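Local structure of cytoplasmic protein (Cryptococcus neoformans var. grubii serotype A, 7LPQ) at residues D267-P272 with D403-H408; Y669-V674 with Y706-L711; W466-A471 with R494-G499. The protein probably hydrolyses the beta-glucosidic bond of steryl glucosides, as a glycoside hydrolase of family 5 with a TIM-barrel catalytic fold. All coordinates share one frame; numbering follows the deposited sequence.

All three contacts are largely buried and none touches another; their centres lie 28 to 34 Å apart. Contacts 1 and 3 belong to the barrel part of the chain, each setting a segment near the bound ligand YAJ against a helix, whereas contact 2 pairs two strands of the C-terminal beta domain, farther from the centre of the chain. The chemistry follows the element. In contact 1 aromatic helix residues meet a loop through two waters; in contact 2 backbone amides and carbonyls bond directly, with one threonine hydroxyl joining in; in contact 3 no hydrogen bond crosses, and a methionine thioether packs on backbone at the end of a short strand.

Contact 1. Residues D267-P272 with D403-H408. With YAJ (~{N}-[(3~{R},5~{S})-5-(hydroxymethyl)-1-methyl-pyrrolidin-3-yl]-2-(3-oxidanylidene-4~{H}-1,4-benzoxazin-6-yl)ethanamide), chain E.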
loop_
_atom_site.group_PDB
_atom_site.type_symbol
_atom_site.label_atom_id
_atom_site.label_comp_id
_atom_site.label_asym_id
_atom_site.label_seq_id
_atom_site.Cartn_x
_atom_site.Cartn_y
_atom_site.Cartn_z
ATOM N N ASP A 267 -8.100 5.292 -4.507
ATOM C CA ASP A 267 -7.568 5.297 -3.154
ATOM C C ASP A 267 -7.102 6.702 -2.805
ATOM O O ASP A 267 -6.787 7.512 -3.686
ATOM C CB ASP A 267 -6.413 4.305 -3.038
ATOM C CG ASP A 267 -6.312 3.665 -1.666
ATOM O OD1 ASP A 267 -6.976 4.145 -0.709
ATOM O OD2 ASP A 267 -5.557 2.671 -1.544
ATOM N N SER A 268 -7.077 6.997 -1.506
ATOM C CA SER A 268 -6.476 8.235 -1.039
ATOM C C SER A 268 -4.954 8.111 -1.080
ATOM O O SER A 268 -4.396 7.038 -1.346
ATOM C CB SER A 268 -6.972 8.585 0.365
ATOM O OG SER A 268 -6.831 7.510 1.278
ATOM N N ILE A 269 -4.276 9.230 -0.823
ATOM C CA ILE A 269 -2.819 9.244 -0.859
ATOM C C ILE A 269 -2.272 8.132 0.040
ATOM O O ILE A 269 -2.750 7.908 1.157
ATOM C CB ILE A 269 -2.288 10.630 -0.443
ATOM C CG1 ILE A 269 -0.791 10.734 -0.727
ATOM C CG2 ILE A 269 -2.568 10.897 1.026
ATOM C CD1 ILE A 269 -0.179 12.073 -0.337
ATOM N N ASN A 270 -1.250 7.436 -0.458
ATOM C CA ASN A 270 -0.771 6.216 0.171
ATOM C C ASN A 270 0.050 6.515 1.417
ATOM O O ASN A 270 0.955 7.354 1.384
ATOM C CB ASN A 270 0.077 5.422 -0.824
ATOM C CG ASN A 270 0.524 4.095 -0.270
ATOM O OD1 ASN A 270 -0.270 3.153 -0.178
ATOM N ND2 ASN A 270 1.800 4.007 0.102
ATOM N N GLU A 271 -0.262 5.799 2.512
ATOM C CA GLU A 271 0.470 5.859 3.773
ATOM C C GLU A 271 1.049 7.249 4.034
ATOM O O GLU A 271 2.274 7.415 4.097
ATOM C CB GLU A 271 1.587 4.804 3.776
ATOM C CG GLU A 271 1.102 3.393 3.434
ATOM C CD GLU A 271 2.094 2.283 3.820
ATOM O OE1 GLU A 271 3.268 2.593 4.095
ATOM O OE2 GLU A 271 1.692 1.100 3.830
ATOM N N PRO A 272 0.204 8.263 4.211
ATOM C CA PRO A 272 0.724 9.630 4.357
ATOM C C PRO A 272 1.548 9.795 5.622
ATOM O O PRO A 272 1.209 9.269 6.685
ATOM C CB PRO A 272 -0.545 10.490 4.409
ATOM C CG PRO A 272 -1.599 9.565 4.959
ATOM C CD PRO A 272 -1.259 8.195 4.399
ATOM N N ASP A 403 -7.652 16.705 12.315
ATOM C CA ASP A 403 -7.415 18.124 12.098
ATOM C C ASP A 403 -6.693 18.443 10.796
ATOM O O ASP A 403 -6.765 19.590 10.332
ATOM C CB ASP A 403 -6.592 18.699 13.256
ATOM C CG ASP A 403 -7.297 18.587 14.589
ATOM O OD1 ASP A 403 -8.545 18.556 14.607
ATOM O OD2 ASP A 403 -6.603 18.538 15.619
ATOM N N PHE A 404 -6.000 17.482 10.192
ATOM C CA PHE A 404 -5.186 17.808 9.028
ATOM C C PHE A 404 -5.354 16.816 7.889
ATOM O O PHE A 404 -5.581 17.228 6.748
ATOM C CB PHE A 404 -3.714 17.902 9.444
ATOM C CG PHE A 404 -3.453 18.953 10.485
ATOM C CD1 PHE A 404 -3.538 20.295 10.165
ATOM C CD2 PHE A 404 -3.141 18.597 11.789
ATOM C CE1 PHE A 404 -3.303 21.266 11.116
ATOM C CE2 PHE A 404 -2.908 19.563 12.747
ATOM C CZ PHE A 404 -2.987 20.901 12.408
ATOM N N TRP A 405 -5.245 15.516 8.169
ATOM C CA TRP A 405 -5.451 14.540 7.103
ATOM C C TRP A 405 -6.879 14.618 6.563
ATOM O O TRP A 405 -7.099 14.628 5.345
ATOM C CB TRP A 405 -5.149 13.126 7.596
ATOM C CG TRP A 405 -5.377 12.104 6.523
ATOM C CD1 TRP A 405 -4.468 11.673 5.594
ATOM C CD2 TRP A 405 -6.590 11.407 6.244
ATOM N NE1 TRP A 405 -5.045 10.749 4.755
ATOM C CE2 TRP A 405 -6.348 10.566 5.133
ATOM C CE3 TRP A 405 -7.862 11.415 6.817
ATOM C CZ2 TRP A 405 -7.323 9.737 4.596
ATOM C CZ3 TRP A 405 -8.843 10.577 6.277
ATOM C CH2 TRP A 405 -8.563 9.756 5.180
ATOM N N ALA A 406 -7.869 14.666 7.464
ATOM C CA ALA A 406 -9.262 14.682 7.034
ATOM C C ALA A 406 -9.530 15.857 6.102
ATOM O O ALA A 406 -10.178 15.704 5.061
ATOM C CB ALA A 406 -10.184 14.730 8.254
ATOM N N LEU A 407 -9.033 17.042 6.457
ATOM C CA LEU A 407 -9.259 18.209 5.613
ATOM C C LEU A 407 -8.660 17.997 4.229
ATOM O O LEU A 407 -9.234 18.427 3.220
ATOM C CB LEU A 407 -8.672 19.459 6.263
ATOM C CG LEU A 407 -9.392 19.980 7.507
ATOM C CD1 LEU A 407 -8.639 21.169 8.103
ATOM C CD2 LEU A 407 -10.822 20.371 7.190
ATOM N N HIS A 408 -7.498 17.345 4.157
ATOM C CA HIS A 408 -6.927 17.027 2.854
ATOM C C HIS A 408 -7.841 16.081 2.081
ATOM O O HIS A 408 -8.129 16.300 0.898
ATOM C CB HIS A 408 -5.543 16.407 3.010
ATOM C CG HIS A 408 -5.073 15.686 1.788
ATOM N ND1 HIS A 408 -4.427 16.323 0.752
ATOM C CD2 HIS A 408 -5.176 14.386 1.422
ATOM C CE1 HIS A 408 -4.142 15.444 -0.193
ATOM N NE2 HIS A 408 -4.582 14.261 0.191
HETATM C C10 YAJ E . 1.029 -1.185 7.468
HETATM C C13 YAJ E . 2.296 -2.322 9.720
HETATM C C20 YAJ E . 5.322 -0.591 2.235
HETATM C C21 YAJ E . 5.193 -1.894 1.568
HETATM C C22 YAJ E . 5.392 -1.893 0.063
HETATM C C01 YAJ E . 5.912 -4.144 1.995
HETATM C C03 YAJ E . 5.924 -2.442 3.676
HETATM C C04 YAJ E . 5.562 -0.887 3.744
HETATM C C06 YAJ E . 4.345 -0.412 5.919
HETATM C C08 YAJ E . 3.167 0.118 6.761
HETATM C C09 YAJ E . 2.377 -0.844 7.697
HETATM C C11 YAJ E . 0.328 -2.060 8.329
HETATM C C12 YAJ E . 0.936 -2.645 9.468
HETATM C C14 YAJ E . 2.978 -1.430 8.837
HETATM C C16 YAJ E . 2.291 -3.828 11.695
HETATM C C18 YAJ E . 0.987 -4.326 11.284
HETATM N N02 YAJ E . 6.237 -2.703 2.272
HETATM N N05 YAJ E . 4.443 -0.415 4.575
HETATM N N15 YAJ E . 2.921 -2.904 10.889
HETATM O O07 YAJ E . 5.319 -0.868 6.538
HETATM O O17 YAJ E . 2.865 -4.324 12.675
HETATM O O19 YAJ E . 0.254 -3.475 10.300
HETATM O O23 YAJ E . 6.613 -1.249 -0.279
HETATM O O HOH W 1 -4.602 8.765 2.783
HETATM O O HOH W 2 -5.353 11.975 -0.979
#
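Two waters, rather than any direct hydrogen bond, join Trp405 and His408 to Ser268 and Ile269. The loop 267-272 leaves the fourth strand of the TIM barrel, 263-267, and its Asn270-Glu271 pair matches the Asn-Glu sequence that family 5 glycosidases carry there; segment 403-408 is part of helix 400-419, which precedes the fifth barrel strand, 424-427. Trp405 suits this interface because its indole offers both a wide apolar surface and one N-H. NE1 points that N-H, at the ring edge and in the ring plane, to the first water, 2.8 Å from NE1. The same water accepts a bond from Ser268 OG and donates to Ile269 O, 2.6 Å from the water. Ser268 OG, which also bonds to the backbone N of Gln428, lies 4.0 Å from CZ2 of Trp405, near the ring plane. Pro272 has no N-H to satisfy and can simply pack: its CG rests 3.6 Å from CD1 of Trp405. One turn along the helix, His408 holds CG anti to its backbone N (chi1 162°), extending the imidazole toward the loop. Its two nitrogens have separate tasks: ND1 bonds to Gln237, while NE2 meets the second water, which accepts from Ile269 N. Ile269 CG2 makes a van der Waals contact 4.0 Å from NE2 of His408, the side chains crossing at about a right angle. On the side of the loop turned to the ligand, Glu271 extends to the amide N05 of YAJ, a ligand also hydrogen-bonded to Glu588; N05 donates to Glu271 OE2 at 3.2 Å, with an N-H...O angle of 156°.

Contact 2. Residues Y669-V674 with Y706-L711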
loop_
_atom_site.group_PDB
_atom_site.type_symbol
_atom_site.label_atom_id
_atom_site.label_comp_id
_atom_site.label_asym_id
_atom_site.label_seq_id
_atom_site.Cartn_x
_atom_site.Cartn_y
_atom_site.Cartn_z
ATOM N N TYR A 669 -12.075 -19.307 -3.038
ATOM C CA TYR A 669 -12.854 -18.264 -2.386
ATOM C C TYR A 669 -14.087 -17.972 -3.233
ATOM O O TYR A 669 -14.097 -18.254 -4.434
ATOM C CB TYR A 669 -12.025 -16.988 -2.182
ATOM C CG TYR A 669 -11.885 -16.107 -3.414
ATOM C CD1 TYR A 669 -10.919 -16.367 -4.373
ATOM C CD2 TYR A 669 -12.704 -15.004 -3.591
ATOM C CE1 TYR A 669 -10.777 -15.558 -5.483
ATOM C CE2 TYR A 669 -12.575 -14.183 -4.695
ATOM C CZ TYR A 669 -11.607 -14.461 -5.640
ATOM O OH TYR A 669 -11.474 -13.639 -6.738
ATOM N N PRO A 670 -15.130 -17.399 -2.625
ATOM C CA PRO A 670 -16.358 -17.111 -3.369
ATOM C C PRO A 670 -16.361 -15.730 -3.999
ATOM O O PRO A 670 -16.419 -14.721 -3.291
ATOM C CB PRO A 670 -17.439 -17.239 -2.286
ATOM C CG PRO A 670 -16.759 -16.757 -1.055
ATOM C CD PRO A 670 -15.280 -17.089 -1.189
ATOM N N VAL A 671 -16.322 -15.668 -5.333
ATOM C CA VAL A 671 -16.261 -14.371 -5.999
ATOM C C VAL A 671 -17.588 -13.636 -5.864
ATOM O O VAL A 671 -17.615 -12.413 -5.690
ATOM C CB VAL A 671 -15.853 -14.542 -7.474
ATOM C CG1 VAL A 671 -14.505 -15.246 -7.568
ATOM C CG2 VAL A 671 -16.902 -15.321 -8.240
ATOM N N ALA A 672 -18.705 -14.360 -5.931
ATOM C CA ALA A 672 -20.029 -13.755 -5.833
ATOM C C ALA A 672 -20.964 -14.735 -5.143
ATOM O O ALA A 672 -20.925 -15.938 -5.422
ATOM C CB ALA A 672 -20.574 -13.375 -7.215
ATOM N N THR A 673 -21.813 -14.212 -4.256
ATOM C CA THR A 673 -22.611 -15.046 -3.374
ATOM C C THR A 673 -24.049 -14.557 -3.284
ATOM O O THR A 673 -24.294 -13.358 -3.113
ATOM C CB THR A 673 -22.015 -15.071 -1.943
ATOM O OG1 THR A 673 -20.729 -15.689 -1.965
ATOM C CG2 THR A 673 -22.932 -15.819 -0.992
ATOM N N VAL A 674 -24.990 -15.498 -3.362
ATOM C CA VAL A 674 -26.395 -15.236 -3.052
ATOM C C VAL A 674 -26.520 -15.271 -1.529
ATOM O O VAL A 674 -26.590 -16.343 -0.917
ATOM C CB VAL A 674 -27.332 -16.246 -3.721
ATOM C CG1 VAL A 674 -28.749 -16.119 -3.159
ATOM C CG2 VAL A 674 -27.345 -16.059 -5.242
ATOM N N TYR A 706 -26.655 -16.865 -9.015
ATOM C CA TYR A 706 -26.191 -17.987 -8.211
ATOM C C TYR A 706 -24.890 -17.600 -7.511
ATOM O O TYR A 706 -24.337 -16.522 -7.737
ATOM C CB TYR A 706 -25.981 -19.224 -9.091
ATOM C CG TYR A 706 -25.133 -18.931 -10.305
ATOM C CD1 TYR A 706 -23.746 -18.965 -10.229
ATOM C CD2 TYR A 706 -25.719 -18.588 -11.520
ATOM C CE1 TYR A 706 -22.961 -18.678 -11.335
ATOM C CE2 TYR A 706 -24.946 -18.310 -12.638
ATOM C CZ TYR A 706 -23.569 -18.351 -12.537
ATOM O OH TYR A 706 -22.786 -18.080 -13.629
ATOM N N THR A 707 -24.399 -18.500 -6.659
ATOM C CA THR A 707 -23.118 -18.320 -5.988
ATOM C C THR A 707 -22.008 -18.920 -6.848
ATOM O O THR A 707 -22.129 -20.050 -7.331
ATOM C CB THR A 707 -23.142 -18.971 -4.604
ATOM O OG1 THR A 707 -24.081 -18.290 -3.756
ATOM C CG2 THR A 707 -21.754 -18.927 -3.957
ATOM N N GLU A 708 -20.939 -18.155 -7.053
ATOM C CA GLU A 708 -19.806 -18.575 -7.869
ATOM C C GLU A 708 -18.558 -18.637 -6.999
ATOM O O GLU A 708 -18.238 -17.671 -6.298
ATOM C CB GLU A 708 -19.569 -17.616 -9.046
ATOM C CG GLU A 708 -18.416 -18.031 -9.962
ATOM C CD GLU A 708 -18.158 -17.032 -11.089
ATOM O OE1 GLU A 708 -16.983 -16.862 -11.490
ATOM O OE2 GLU A 708 -19.135 -16.416 -11.577
ATOM N N ILE A 709 -17.852 -19.764 -7.058
ATOM C CA ILE A 709 -16.668 -19.991 -6.241
ATOM C C ILE A 709 -15.515 -20.401 -7.149
ATOM O O ILE A 709 -15.685 -21.253 -8.031
ATOM C CB ILE A 709 -16.905 -21.063 -5.163
ATOM C CG1 ILE A 709 -18.008 -20.620 -4.207
ATOM C CG2 ILE A 709 -15.620 -21.333 -4.405
ATOM C CD1 ILE A 709 -18.651 -21.747 -3.430
ATOM N N TYR A 710 -14.347 -19.801 -6.923
ATOM C CA TYR A 710 -13.134 -20.148 -7.651
ATOM C C TYR A 710 -12.472 -21.339 -6.963
ATOM O O TYR A 710 -12.270 -21.324 -5.744
ATOM C CB TYR A 710 -12.200 -18.937 -7.709
ATOM C CG TYR A 710 -10.783 -19.257 -8.126
ATOM C CD1 TYR A 710 -10.461 -19.443 -9.456
ATOM C CD2 TYR A 710 -9.766 -19.374 -7.183
ATOM C CE1 TYR A 710 -9.172 -19.743 -9.848
ATOM C CE2 TYR A 710 -8.472 -19.669 -7.564
ATOM C CZ TYR A 710 -8.179 -19.857 -8.901
ATOM O OH TYR A 710 -6.898 -20.159 -9.298
ATOM N N LEU A 711 -12.159 -22.373 -7.742
ATOM C CA LEU A 711 -11.474 -23.568 -7.248
ATOM C C LEU A 711 -10.146 -23.718 -7.975
ATOM O O LEU A 711 -10.113 -24.200 -9.121
ATOM C CB LEU A 711 -12.337 -24.812 -7.453
ATOM C CG LEU A 711 -13.556 -24.957 -6.541
ATOM C CD1 LEU A 711 -14.349 -26.214 -6.903
ATOM C CD2 LEU A 711 -13.162 -24.989 -5.073
#
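With chi1 at -66°, Thr707 sets OG1 anti to its carbonyl carbon, where it accepts a hydrogen bond from Val674 N at 3.0 Å, while Glu708, with chi1 at -178°, extends its chain past Val671. Val671 CG2 lies 3.5 Å from Glu708 CG, the methyl crossing the aliphatic stem; a long side chain with an apolar stem suits this partly exposed place. The two strands run antiparallel within the family 5 C-terminal domain, and a classic beta bulge adds a residue to the first strand: Val671 and Ala672 both face Glu708. Glu708 O therefore receives two N-H groups, both weakly, while Glu708 N bonds well to Ala672 O at 2.8 Å. Beyond the bulge Tyr710 N donates to Tyr669 O at 2.9 Å. Pro670, lacking an N-H, packs its CB against Ile709 CG1 at 3.9 Å. The hydroxyls of Tyr669 and Tyr710 reach the carbonyls of Gly95 and Ala93. Strand 749-753 continues the pairing beyond 707-710, and strand 35-43 borders 669-673. Thr707 OG1, bonded also to Tyr754 OH, gives the N-H of the buried residue Val674 an acceptor where the backbone pairing stops, which is consistent with the hydroxyl replacing a carbonyl there.

Contact 3. Residues W466-A471 with R494-G499; sequences WFNADA and RKMIQG
The short strand 467-469, paired with 486-488 in a two-stranded antiparallel sheet, lies against helix 490-512, the helix leading to the seventh barrel strand, 518-522. Met496 carries most of the contact. Its CG stands anti to the backbone N (chi1 -171°) and the chain then bends at the next two torsions, laying the thioether along the backbone of Ala469 and Asp470, at the end of the strand, instead of driving it straight in. The sulfur SD comes to 3.4 Å from Asp470 CA, and the methyl CE to 3.4 Å from Ala469 C. CE also meets Asn468 CB, at 3.9 Å. A flexible, unbranched and apolar side chain suits such a place, since it can follow the backbone's contour without seeking a hydrogen bond; none crosses this contact. Ile497 adds a minor touch, its CD1 lying 4.5 Å from Asn468 ND2.

The polar side chains of Asn468 and Asp470 find their partners outside helix 490-512. Asn468 OD1 accepts the N-H of Ala469 at 2.6 Å, in the carbonyl plane and on a lone pair, while ND2 bonds to Asp455; an amide can do both at once, and its rotation is thereby fixed. Asp470 is the N-cap of helix 471-475, its OD1 accepting from Gly473 N and its OD2 bonding to Tyr479 OH, and the helix start probably offsets some of the charge that the nearby carboxylate of Glu500 adds beside OD1.

The strand and helix axes approach to 9.2 Å and run nearly parallel, at 21°. Helix 456-461 covers Asn468 through Leu457 and Thr458, helix 547-559 packs on Ile497, and Ala471, at the start of helix 471-475, touches the ligand YAJ.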
loop_
_atom_site.group_PDB
_atom_site.type_symbol
_atom_site.label_atom_id
_atom_site.label_comp_id
_atom_site.label_asym_id
_atom_site.label_seq_id
_atom_site.Cartn_x
_atom_site.Cartn_y
_atom_site.Cartn_z
ATOM N N TRP A 466 8.716 -18.800 15.269
ATOM C CA TRP A 466 7.874 -19.685 16.064
ATOM C C TRP A 466 7.012 -18.919 17.058
ATOM O O TRP A 466 6.106 -19.511 17.661
ATOM C CB TRP A 466 8.732 -20.721 16.804
ATOM C CG TRP A 466 9.839 -20.155 17.629
ATOM C CD1 TRP A 466 11.128 -19.926 17.230
ATOM C CD2 TRP A 466 9.768 -19.752 19.005
ATOM N NE1 TRP A 466 11.863 -19.395 18.272
ATOM C CE2 TRP A 466 11.053 -19.280 19.372
ATOM C CE3 TRP A 466 8.744 -19.738 19.962
ATOM C CZ2 TRP A 466 11.339 -18.807 20.651
ATOM C CZ3 TRP A 466 9.036 -19.274 21.240
ATOM C CH2 TRP A 466 10.321 -18.812 21.570
ATOM N N PHE A 467 7.275 -17.633 17.244
ATOM C CA PHE A 467 6.479 -16.747 18.077
ATOM C C PHE A 467 6.065 -15.531 17.253
ATOM O O PHE A 467 6.610 -15.264 16.180
ATOM C CB PHE A 467 7.275 -16.279 19.294
ATOM C CG PHE A 467 8.452 -15.427 18.933
ATOM C CD1 PHE A 467 9.645 -16.005 18.551
ATOM C CD2 PHE A 467 8.350 -14.041 18.930
ATOM C CE1 PHE A 467 10.730 -15.228 18.198
ATOM C CE2 PHE A 467 9.438 -13.250 18.584
ATOM C CZ PHE A 467 10.627 -13.845 18.215
ATOM N N ASN A 468 5.111 -14.772 17.784
ATOM C CA ASN A 468 4.696 -13.514 17.183
ATOM C C ASN A 468 3.970 -12.704 18.247
ATOM O O ASN A 468 3.719 -13.186 19.351
ATOM C CB ASN A 468 3.814 -13.745 15.953
ATOM C CG ASN A 468 3.911 -12.602 14.952
ATOM O OD1 ASN A 468 3.863 -11.428 15.322
ATOM N ND2 ASN A 468 4.057 -12.947 13.675
ATOM N N ALA A 469 3.632 -11.464 17.904
ATOM C CA ALA A 469 3.031 -10.553 18.872
ATOM C C ALA A 469 1.944 -9.723 18.213
ATOM O O ALA A 469 1.987 -9.452 17.012
ATOM C CB ALA A 469 4.085 -9.625 19.501
ATOM N N ASP A 470 0.966 -9.319 19.025
ATOM C CA ASP A 470 -0.221 -8.598 18.567
ATOM C C ASP A 470 0.115 -7.115 18.441
ATOM O O ASP A 470 -0.006 -6.334 19.389
ATOM C CB ASP A 470 -1.377 -8.844 19.531
ATOM C CG ASP A 470 -2.591 -8.003 19.218
ATOM O OD1 ASP A 470 -2.649 -7.408 18.122
ATOM O OD2 ASP A 470 -3.490 -7.933 20.083
ATOM N N ALA A 471 0.528 -6.719 17.236
ATOM C CA ALA A 471 0.941 -5.337 17.006
ATOM C C ALA A 471 -0.166 -4.357 17.373
ATOM O O ALA A 471 0.069 -3.378 18.093
ATOM C CB ALA A 471 1.351 -5.153 15.549
ATOM N N ARG A 494 -1.830 -17.786 14.133
ATOM C CA ARG A 494 -2.815 -17.570 13.084
ATOM C C ARG A 494 -4.101 -16.985 13.648
ATOM O O ARG A 494 -4.676 -16.061 13.061
ATOM C CB ARG A 494 -3.091 -18.884 12.360
ATOM C CG ARG A 494 -1.956 -19.334 11.462
ATOM C CD ARG A 494 -2.118 -20.792 11.071
ATOM N NE ARG A 494 -3.307 -21.012 10.252
ATOM C CZ ARG A 494 -3.307 -21.070 8.922
ATOM N NH1 ARG A 494 -2.175 -20.923 8.239
ATOM N NH2 ARG A 494 -4.446 -21.282 8.274
ATOM N N LYS A 495 -4.570 -17.514 14.777
ATOM C CA LYS A 495 -5.760 -16.962 15.414
ATOM C C LYS A 495 -5.540 -15.510 15.817
ATOM O O LYS A 495 -6.451 -14.679 15.700
ATOM C CB LYS A 495 -6.132 -17.818 16.621
ATOM C CG LYS A 495 -7.410 -17.423 17.329
ATOM C CD LYS A 495 -7.442 -17.972 18.762
ATOM C CE LYS A 495 -7.384 -19.501 18.803
ATOM N NZ LYS A 495 -6.752 -20.011 20.081
ATOM N N MET A 496 -4.329 -15.182 16.279
ATOM C CA MET A 496 -4.023 -13.810 16.674
ATOM C C MET A 496 -4.070 -12.865 15.470
ATOM O O MET A 496 -4.647 -11.772 15.541
ATOM C CB MET A 496 -2.647 -13.774 17.340
ATOM C CG MET A 496 -2.286 -12.456 17.991
ATOM S SD MET A 496 -0.867 -11.666 17.211
ATOM C CE MET A 496 0.453 -12.741 17.710
ATOM N N ILE A 497 -3.461 -13.272 14.356
ATOM C CA ILE A 497 -3.414 -12.410 13.180
ATOM C C ILE A 497 -4.814 -12.231 12.603
ATOM O O ILE A 497 -5.179 -11.142 12.137
ATOM C CB ILE A 497 -2.438 -12.983 12.134
ATOM C CG1 ILE A 497 -1.027 -13.124 12.723
ATOM C CG2 ILE A 497 -2.429 -12.118 10.886
ATOM C CD1 ILE A 497 -0.112 -11.954 12.467
ATOM N N GLN A 498 -5.617 -13.297 12.610
ATOM C CA GLN A 498 -7.004 -13.172 12.176
ATOM C C GLN A 498 -7.765 -12.172 13.040
ATOM O O GLN A 498 -8.584 -11.396 12.536
ATOM C CB GLN A 498 -7.689 -14.532 12.215
ATOM C CG GLN A 498 -9.014 -14.563 11.495
ATOM C CD GLN A 498 -9.609 -15.942 11.443
ATOM O OE1 GLN A 498 -10.293 -16.365 12.369
ATOM N NE2 GLN A 498 -9.339 -16.665 10.360
ATOM N N GLY A 499 -7.484 -12.155 14.344
ATOM C CA GLY A 499 -8.120 -11.184 15.216
ATOM C C GLY A 499 -7.695 -9.757 14.937
ATOM O O GLY A 499 -8.449 -8.819 15.210
#